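PDB 5BY3: BtGH115A from Bacteroides thetaiotaomicron, which probably acts as a family GH115 4-O-methyl-alpha-glucuronidase with specificity for decorated arabinogalactans. Local coordinates for residues M247-R258 / A271-V280. Residues are numbered along the deposited sequence; the frame is centred on the assembly and turned at random.
Sequences MACNAAGEWKIR and AVYQFWEDRV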
# COMPACT_ATOMS: atom_id res chain seq x y z
N MSE A 247 -21.24 4.44 -9.44
CA MSE A 247 -22.24 3.35 -9.07
C MSE A 247 -21.84 2.17 -9.83
O MSE A 247 -22.45 1.86 -10.86
CB MSE A 247 -23.76 3.58 -9.35
CG MSE A 247 -24.49 4.52 -8.41
SE MSE A 247 -25.08 3.58 -6.78
CE MSE A 247 -26.39 2.55 -7.78
N ALA A 248 -20.78 1.52 -9.35
CA ALA A 248 -20.00 0.62 -10.22
C ALA A 248 -19.69 1.29 -11.58
O ALA A 248 -19.42 0.62 -12.58
CB ALA A 248 -20.73 -0.70 -10.40
N CYS A 249 -19.72 2.63 -11.58
CA CYS A 249 -19.75 3.44 -12.79
C CYS A 249 -18.55 4.33 -12.96
O CYS A 249 -18.39 5.35 -12.29
CB CYS A 249 -21.03 4.30 -12.83
SG CYS A 249 -22.33 3.53 -13.80
N ASN A 250 -17.69 3.92 -13.87
CA ASN A 250 -16.50 4.68 -14.19
C ASN A 250 -16.83 5.90 -15.08
O ASN A 250 -16.83 5.80 -16.30
CB ASN A 250 -15.44 3.74 -14.84
CG ASN A 250 -14.25 4.50 -15.41
OD1 ASN A 250 -14.16 5.73 -15.31
ND2 ASN A 250 -13.34 3.76 -16.02
N ALA A 251 -17.10 7.04 -14.46
CA ALA A 251 -17.41 8.26 -15.19
C ALA A 251 -16.27 8.67 -16.12
O ALA A 251 -16.49 8.97 -17.31
CB ALA A 251 -17.72 9.35 -14.21
N ALA A 252 -15.04 8.59 -15.60
CA ALA A 252 -13.79 8.96 -16.32
C ALA A 252 -13.73 8.48 -17.76
O ALA A 252 -13.51 9.28 -18.66
CB ALA A 252 -12.55 8.52 -15.55
N GLY A 253 -13.98 7.18 -17.95
CA GLY A 253 -14.00 6.55 -19.26
C GLY A 253 -15.38 6.41 -19.91
O GLY A 253 -15.50 6.57 -21.12
N GLU A 254 -16.40 6.11 -19.10
CA GLU A 254 -17.76 5.73 -19.60
C GLU A 254 -18.63 6.90 -19.95
O GLU A 254 -19.37 6.79 -20.90
CB GLU A 254 -18.55 4.83 -18.63
CG GLU A 254 -17.95 3.46 -18.44
CD GLU A 254 -18.77 2.58 -17.53
OE1 GLU A 254 -18.54 2.55 -16.30
OE2 GLU A 254 -19.66 1.91 -18.07
N TRP A 255 -18.54 8.00 -19.21
CA TRP A 255 -19.42 9.13 -19.43
C TRP A 255 -19.40 9.71 -20.86
O TRP A 255 -20.46 10.08 -21.41
CB TRP A 255 -19.23 10.25 -18.40
CG TRP A 255 -20.25 11.33 -18.61
CD1 TRP A 255 -20.05 12.55 -19.20
CD2 TRP A 255 -21.66 11.27 -18.30
NE1 TRP A 255 -21.23 13.26 -19.24
CE2 TRP A 255 -22.23 12.50 -18.69
CE3 TRP A 255 -22.48 10.30 -17.69
CZ2 TRP A 255 -23.59 12.80 -18.51
CZ3 TRP A 255 -23.84 10.59 -17.51
CH2 TRP A 255 -24.38 11.83 -17.92
N LYS A 256 -18.22 9.78 -21.45
CA LYS A 256 -18.11 10.25 -22.82
C LYS A 256 -18.58 9.18 -23.83
O LYS A 256 -18.83 9.52 -24.97
CB LYS A 256 -16.71 10.80 -23.12
CG LYS A 256 -15.64 9.78 -23.51
CD LYS A 256 -14.72 9.42 -22.35
CE LYS A 256 -13.49 10.31 -22.26
NZ LYS A 256 -12.53 9.86 -21.21
N ILE A 257 -18.68 7.92 -23.42
CA ILE A 257 -19.15 6.82 -24.29
C ILE A 257 -20.70 6.63 -24.30
O ILE A 257 -21.28 6.38 -25.37
CB ILE A 257 -18.42 5.48 -23.96
CG1 ILE A 257 -16.95 5.50 -24.41
CG2 ILE A 257 -19.13 4.27 -24.58
CD1 ILE A 257 -16.06 4.53 -23.64
N ARG A 258 -21.34 6.75 -23.13
CA ARG A 258 -22.70 6.27 -22.86
C ARG A 258 -23.62 7.35 -22.25
O ARG A 258 -24.85 7.16 -22.16
CB ARG A 258 -22.64 5.19 -21.79
CG ARG A 258 -22.30 3.74 -22.11
CD ARG A 258 -22.13 2.99 -20.77
NE ARG A 258 -23.13 3.40 -19.79
CZ ARG A 258 -23.06 3.30 -18.47
NH1 ARG A 258 -22.01 2.79 -17.87
NH2 ARG A 258 -24.06 3.70 -17.72
N ALA A 271 -30.28 12.27 -16.96
CA ALA A 271 -29.28 11.54 -17.76
C ALA A 271 -28.25 10.85 -16.85
O ALA A 271 -27.74 9.80 -17.18
CB ALA A 271 -28.59 12.48 -18.74
N VAL A 272 -27.96 11.45 -15.70
CA VAL A 272 -26.95 10.91 -14.82
C VAL A 272 -27.56 9.67 -14.18
O VAL A 272 -26.95 8.58 -14.25
CB VAL A 272 -26.43 11.96 -13.81
CG1 VAL A 272 -25.54 11.33 -12.76
CG2 VAL A 272 -25.62 13.02 -14.54
N TYR A 273 -28.80 9.81 -13.67
CA TYR A 273 -29.57 8.69 -13.11
C TYR A 273 -29.65 7.51 -14.09
O TYR A 273 -29.36 6.38 -13.69
CB TYR A 273 -30.96 9.13 -12.60
CG TYR A 273 -31.78 8.00 -12.03
CD1 TYR A 273 -32.53 7.16 -12.87
CD2 TYR A 273 -31.82 7.76 -10.66
CE1 TYR A 273 -33.28 6.11 -12.36
CE2 TYR A 273 -32.57 6.72 -10.13
CZ TYR A 273 -33.31 5.90 -10.98
OH TYR A 273 -34.05 4.85 -10.49
N GLN A 274 -30.01 7.78 -15.34
CA GLN A 274 -30.13 6.76 -16.38
C GLN A 274 -28.82 5.99 -16.53
O GLN A 274 -28.81 4.77 -16.43
CB GLN A 274 -30.49 7.40 -17.72
CG GLN A 274 -31.92 7.93 -17.84
CD GLN A 274 -32.28 8.43 -19.24
OE1 GLN A 274 -31.43 8.91 -19.99
NE2 GLN A 274 -33.56 8.31 -19.61
N PHE A 275 -27.75 6.72 -16.81
CA PHE A 275 -26.35 6.27 -16.83
C PHE A 275 -26.05 5.23 -15.74
O PHE A 275 -25.71 4.09 -16.04
CB PHE A 275 -25.46 7.53 -16.71
CG PHE A 275 -24.00 7.25 -16.55
CD1 PHE A 275 -23.22 6.85 -17.65
CD2 PHE A 275 -23.37 7.43 -15.32
CE1 PHE A 275 -21.86 6.62 -17.51
CE2 PHE A 275 -22.01 7.19 -15.18
CZ PHE A 275 -21.26 6.78 -16.27
N TRP A 276 -26.19 5.62 -14.47
CA TRP A 276 -26.05 4.71 -13.31
C TRP A 276 -26.94 3.47 -13.42
O TRP A 276 -26.43 2.33 -13.30
CB TRP A 276 -26.39 5.47 -12.03
CG TRP A 276 -25.46 6.53 -11.64
CD1 TRP A 276 -24.14 6.64 -12.00
CD2 TRP A 276 -25.73 7.62 -10.78
NE1 TRP A 276 -23.59 7.75 -11.45
CE2 TRP A 276 -24.52 8.37 -10.66
CE3 TRP A 276 -26.86 8.06 -10.09
CZ2 TRP A 276 -24.41 9.53 -9.88
CZ3 TRP A 276 -26.75 9.21 -9.29
CH2 TRP A 276 -25.53 9.93 -9.20
N GLU A 277 -28.23 3.69 -13.70
CA GLU A 277 -29.27 2.65 -13.75
C GLU A 277 -28.95 1.48 -14.66
O GLU A 277 -29.10 0.33 -14.26
CB GLU A 277 -30.62 3.25 -14.14
CG GLU A 277 -31.71 2.22 -14.44
CD GLU A 277 -33.01 2.86 -14.88
OE1 GLU A 277 -34.00 2.81 -14.09
OE2 GLU A 277 -33.03 3.41 -16.01
N ASP A 278 -28.52 1.78 -15.88
CA ASP A 278 -28.27 0.72 -16.85
C ASP A 278 -27.28 -0.27 -16.28
O ASP A 278 -27.40 -1.48 -16.50
CB ASP A 278 -27.75 1.32 -18.15
CG ASP A 278 -28.78 2.23 -18.83
OD1 ASP A 278 -29.95 2.23 -18.38
OD2 ASP A 278 -28.39 2.92 -19.82
N ARG A 279 -26.31 0.26 -15.53
CA ARG A 279 -25.20 -0.48 -14.95
C ARG A 279 -25.64 -1.33 -13.76
O ARG A 279 -25.35 -2.51 -13.73
CB ARG A 279 -24.08 0.50 -14.55
CG ARG A 279 -23.00 -0.05 -13.63
CD ARG A 279 -22.17 -1.19 -14.24
NE ARG A 279 -21.90 -1.02 -15.66
CZ ARG A 279 -20.97 -0.23 -16.15
NH1 ARG A 279 -20.19 0.49 -15.34
NH2 ARG A 279 -20.80 -0.15 -17.45
N VAL A 280 -26.31 -0.72 -12.78
CA VAL A 280 -26.93 -1.45 -11.68
C VAL A 280 -27.80 -2.62 -12.18
O VAL A 280 -27.80 -3.67 -11.56
CB VAL A 280 -27.74 -0.50 -10.79
CG1 VAL A 280 -28.19 -1.17 -9.50
CG2 VAL A 280 -26.94 0.74 -10.48
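Phe275 of helix 265-283 fits as a knob into a hole formed by Ala251, Glu254, Trp255 and Arg258 of helix 251-258. The axes of helices 251-258 and 271-280 cross at 109°, in the helical insertion between strands 238-239 and 290-291 of the TIM-type barrel. Packing round the Phe275 ring is tight. Phe275 has CG anti to its own N (chi1 173°), which carries the ring in between the side chains of the other helix. Trp255 meets it in a T-shaped stack, its edge over the Phe275 face with the planes at 78° and CZ3 3.5 Å from Phe275 CG. Trp255 NE1 is hydrogen-bonded to Gly261 O. The Cys249 sulfur approaches the Phe275 ring obliquely. Met247 CG lies over the five-membered ring of Trp276, 4.1 Å from its centroid.

Beside this ring runs a salt-bridge network. Glu254 forms a salt bridge with Arg279, carboxylate and guanidinium nearly coplanar, and its OE2 forms a second one with Arg258 NH1, which comes from above the carboxylate plane. Arg279 NE makes a salt bridge to Glu282, just after this segment. A leucine in place of Arg279 would probably leave the Glu254 carboxylate short of charge compensation and Ala248 O without this donor. The solvent side is looser: the exposed Asp278 comes no nearer than 4.4 Å, its CB to Arg258 NH2. Arg279 NH1 forks between two acceptors, Glu254 OE1 on its syn lone pair at 2.8 Å and Ala248 O at 2.9 Å.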